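PDB 3EWN: ThiJ/PfpI family protein from Pseudomonas syringae pv. tomato, which is of unknown function but belongs to the DJ-1/PfpI family, whose glutaminase-like alpha/beta fold it shares. Local coordinates for residues H144-R148 with V230-T234; Y139-S143 with A161-R165. The contacts are given in a common frame with arbitrary orientation. Residue numbers count along the deposited sequence, not the author numbering.

Contact 1. Residues H144-R148 with V230-T234; sequences HWSCR and VAEFT
A type I beta turn docked on the C-terminal helix 231-240 shows how a loop of a DJ-1/PfpI domain can be fixed. His144 is extended (psi 151°) and opens the turn; Trp145 (-61/-23) and Ser146 (-75/-14) form its corner, closed by Cys147 N to His144 O at 3.2 Å. ND1 of His144 (chi1 t) accepts Ser146 N at 3.0 Å and bonds Ser146 OG at 2.9 Å; the ring touches Cys124, at the turn after strand 119-123, a position consistent with the family's nucleophile elbow. Trp145 (chi1 p) lays its CZ3 3.7 Å from Val230 CG2, while its NE1 bonds Leu200 O of the second subunit. Ser146 (chi1 p) sets CB 3.6 Å from Val230 CG2, and its O accepts Thr234 OG1 at 2.7 Å. Cys147 and Thr234 have the nearest CA atoms, 5.3 Å apart. Phe233 (chi1 t) offers its edge to Ser146 OG; Cys147 SG approaches the same ring obliquely, 4.9 Å from its centroid and 3.7 Å from Phe233 CE2.

Contact 2. Residues Y139-S143 with A161-R165; sequences YKATS and ARVVR
This is a side-chain contact between two sheets: the short strand 140-141, which pairs with 157-158, crosses the edge strand 163-166 of the main sheet. The segments run in roughly opposite directions, and Ala141 and Val164 have the nearest CA atoms, 5.7 Å apart, yet each pairs elsewhere: Ala141 bonds Ile157 and Thr159, Val164 bonds Thr171. Both segments are extended, apart from a kink at Arg162 (-67/-36). Val164 (chi1 t) points into the gap, its CG1 4.0 Å from Lys140 CB and 3.9 Å from Lys140 O, its CG2 3.7 Å from Thr142 CB. Thr142 (chi1 t) sets OG1 3.1 Å from Ala161 O, while its backbone N bonds Thr171 OG1 on strand 169-172. A water lies 2.8 Å from Lys140 O and 3.2 Å from Val164 O. Arg162 points its CB away from 139-143, and its NE forms a salt bridge with Asp180 of helix 177-189. Apolar contact around Val164 thus dominates, and a solvent molecule fills space between carbonyls that cannot bond to each other.

The two contacts illustrate how one continuous piece of chain can serve two neighbours in turn. Residues 139-143 run directly into 144-148, so the segments alternate in sequence: contact 2 opens, contact 1 follows, then 161-165 returns to the main sheet and 230-234 arrives much later. Their centres lie about 16 Å apart, contact 2 nearer the middle of the chain, contact 1 farther out. They meet where Arg148 CD packs 3.8 Å from Thr142 OG1. Sheet edge, loop and C-terminal helix are thereby joined in succession. Both also reach the second subunit, where Glu203 of that subunit bonds Trp145 N and Arg162 NH1, tying this region to the subunit interface.

Contact 1. Residues H144-R148 with V230-T234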
# COMPACT_ATOMS: atom_id res chain seq x y z
N HIS A 144 8.61 2.47 -13.69
CA HIS A 144 7.24 2.41 -14.19
C HIS A 144 7.40 2.31 -15.70
O HIS A 144 8.38 2.81 -16.26
CB HIS A 144 6.48 3.68 -13.80
CG HIS A 144 5.01 3.62 -14.13
ND1 HIS A 144 4.51 3.96 -15.37
CD2 HIS A 144 3.95 3.25 -13.39
CE1 HIS A 144 3.20 3.80 -15.38
NE2 HIS A 144 2.83 3.36 -14.18
N TRP A 145 6.46 1.66 -16.38
CA TRP A 145 6.58 1.52 -17.82
C TRP A 145 6.61 2.84 -18.58
O TRP A 145 7.14 2.90 -19.69
CB TRP A 145 5.48 0.62 -18.38
CG TRP A 145 4.08 1.04 -18.06
CD1 TRP A 145 3.27 0.52 -17.08
CD2 TRP A 145 3.30 2.03 -18.74
NE1 TRP A 145 2.03 1.12 -17.12
CE2 TRP A 145 2.02 2.06 -18.12
CE3 TRP A 145 3.55 2.90 -19.80
CZ2 TRP A 145 1.00 2.92 -18.55
CZ3 TRP A 145 2.53 3.76 -20.23
CH2 TRP A 145 1.28 3.76 -19.60
N SER A 146 6.08 3.90 -17.98
CA SER A 146 6.04 5.20 -18.65
C SER A 146 7.37 5.94 -18.72
O SER A 146 7.50 6.89 -19.49
CB SER A 146 5.01 6.11 -17.98
OG SER A 146 5.40 6.43 -16.66
N CYS A 147 8.35 5.52 -17.93
CA CYS A 147 9.64 6.21 -17.92
C CYS A 147 10.85 5.29 -17.80
O CYS A 147 11.96 5.76 -17.57
CB CYS A 147 9.67 7.21 -16.76
SG CYS A 147 9.48 6.44 -15.12
N ARG A 148 10.64 3.99 -17.98
CA ARG A 148 11.73 3.03 -17.87
C ARG A 148 12.92 3.32 -18.79
O ARG A 148 14.08 3.28 -18.36
CB ARG A 148 11.20 1.62 -18.13
CG ARG A 148 12.18 0.52 -17.78
CD ARG A 148 11.56 -0.86 -17.99
NE ARG A 148 11.27 -1.12 -19.40
CZ ARG A 148 10.05 -1.27 -19.90
NH1 ARG A 148 8.99 -1.21 -19.11
NH2 ARG A 148 9.89 -1.49 -21.20
N VAL A 230 0.06 9.47 -20.05
CA VAL A 230 1.35 9.69 -19.40
C VAL A 230 2.38 10.33 -20.34
O VAL A 230 3.52 10.54 -19.95
CB VAL A 230 1.96 8.37 -18.86
CG1 VAL A 230 0.94 7.66 -17.98
CG2 VAL A 230 2.40 7.49 -20.01
N ALA A 231 1.97 10.64 -21.56
CA ALA A 231 2.87 11.23 -22.54
C ALA A 231 3.69 12.41 -21.99
O ALA A 231 4.90 12.49 -22.21
CB ALA A 231 2.08 11.68 -23.77
N GLU A 232 3.03 13.31 -21.26
CA GLU A 232 3.73 14.46 -20.70
C GLU A 232 4.83 14.03 -19.74
O GLU A 232 5.93 14.59 -19.75
CB GLU A 232 2.76 15.40 -19.99
CG GLU A 232 1.78 16.14 -20.90
CD GLU A 232 2.46 16.92 -22.01
OE1 GLU A 232 3.60 17.41 -21.81
OE2 GLU A 232 1.86 17.06 -23.10
N PHE A 233 4.54 13.04 -18.89
CA PHE A 233 5.52 12.55 -17.93
C PHE A 233 6.66 11.83 -18.67
O PHE A 233 7.83 12.04 -18.35
CB PHE A 233 4.86 11.59 -16.94
CG PHE A 233 5.80 11.01 -15.93
CD1 PHE A 233 6.47 11.83 -15.02
CD2 PHE A 233 6.02 9.64 -15.87
CE1 PHE A 233 7.33 11.29 -14.06
CE2 PHE A 233 6.88 9.09 -14.92
CZ PHE A 233 7.54 9.92 -14.01
N THR A 234 6.32 11.00 -19.64
CA THR A 234 7.35 10.29 -20.39
C THR A 234 8.35 11.25 -21.00
O THR A 234 9.56 11.04 -20.90
CB THR A 234 6.75 9.44 -21.52
OG1 THR A 234 5.89 8.44 -20.97
CG2 THR A 234 7.86 8.76 -22.32

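Contact 2. Residues Y139-S143 with A161-R165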
# COMPACT_ATOMS: atom_id res chain seq x y z
N TYR A 139 24.29 -0.06 -14.14
CA TYR A 139 23.40 -1.00 -13.46
C TYR A 139 22.09 -1.24 -14.18
O TYR A 139 21.48 -0.30 -14.71
CB TYR A 139 23.07 -0.48 -12.05
CG TYR A 139 24.21 -0.56 -11.07
CD1 TYR A 139 24.41 -1.70 -10.30
CD2 TYR A 139 25.11 0.50 -10.95
CE1 TYR A 139 25.49 -1.79 -9.43
CE2 TYR A 139 26.18 0.42 -10.08
CZ TYR A 139 26.37 -0.72 -9.33
OH TYR A 139 27.44 -0.80 -8.47
N LYS A 140 21.66 -2.49 -14.21
CA LYS A 140 20.38 -2.82 -14.82
C LYS A 140 19.35 -2.33 -13.80
O LYS A 140 19.57 -2.42 -12.60
CB LYS A 140 20.23 -4.34 -15.00
CG LYS A 140 21.03 -4.91 -16.15
CD LYS A 140 21.00 -6.44 -16.13
CE LYS A 140 19.58 -6.99 -16.21
NZ LYS A 140 19.58 -8.48 -16.11
N ALA A 141 18.23 -1.81 -14.29
CA ALA A 141 17.20 -1.32 -13.40
C ALA A 141 15.89 -1.17 -14.15
O ALA A 141 15.88 -0.98 -15.36
CB ALA A 141 17.62 0.02 -12.80
N THR A 142 14.79 -1.26 -13.41
CA THR A 142 13.47 -1.11 -14.01
C THR A 142 12.82 0.14 -13.45
O THR A 142 13.43 0.88 -12.69
CB THR A 142 12.59 -2.36 -13.74
OG1 THR A 142 11.34 -2.22 -14.43
CG2 THR A 142 12.32 -2.52 -12.26
N SER A 143 11.57 0.39 -13.84
CA SER A 143 10.86 1.57 -13.37
C SER A 143 9.42 1.42 -13.84
O SER A 143 9.04 0.36 -14.32
CB SER A 143 11.48 2.82 -13.99
OG SER A 143 11.02 4.01 -13.36
N ALA A 161 11.39 -5.99 -16.37
CA ALA A 161 11.08 -7.05 -15.43
C ALA A 161 10.40 -6.35 -14.26
O ALA A 161 10.65 -5.17 -14.02
CB ALA A 161 12.34 -7.77 -14.97
N ARG A 162 9.55 -7.07 -13.53
CA ARG A 162 8.84 -6.48 -12.40
C ARG A 162 9.80 -6.13 -11.26
O ARG A 162 9.62 -5.13 -10.56
CB ARG A 162 7.76 -7.43 -11.91
CG ARG A 162 6.74 -6.78 -10.98
CD ARG A 162 5.55 -7.70 -10.79
NE ARG A 162 4.53 -7.15 -9.91
CZ ARG A 162 3.73 -6.13 -10.22
NH1 ARG A 162 3.84 -5.52 -11.39
NH2 ARG A 162 2.79 -5.75 -9.36
N VAL A 163 10.81 -6.97 -11.08
CA VAL A 163 11.83 -6.77 -10.06
C VAL A 163 13.17 -7.07 -10.70
O VAL A 163 13.36 -8.14 -11.27
CB VAL A 163 11.63 -7.70 -8.84
CG1 VAL A 163 12.74 -7.48 -7.83
CG2 VAL A 163 10.27 -7.43 -8.20
N VAL A 164 14.10 -6.13 -10.59
CA VAL A 164 15.42 -6.31 -11.18
C VAL A 164 16.53 -6.16 -10.16
O VAL A 164 16.56 -5.19 -9.40
CB VAL A 164 15.67 -5.27 -12.31
CG1 VAL A 164 17.09 -5.42 -12.86
CG2 VAL A 164 14.65 -5.44 -13.41
N ARG A 165 17.44 -7.13 -10.12
CA ARG A 165 18.56 -7.04 -9.21
C ARG A 165 19.87 -7.10 -9.98
O ARG A 165 20.06 -7.95 -10.84
CB ARG A 165 18.56 -8.16 -8.16
CG ARG A 165 19.78 -8.06 -7.25
CD ARG A 165 19.82 -9.09 -6.14
NE ARG A 165 21.01 -8.87 -5.31
CZ ARG A 165 21.33 -9.60 -4.25
NH1 ARG A 165 20.55 -10.60 -3.86
NH2 ARG A 165 22.43 -9.31 -3.56
O HOH W 1 18.05 -2.53 -10.21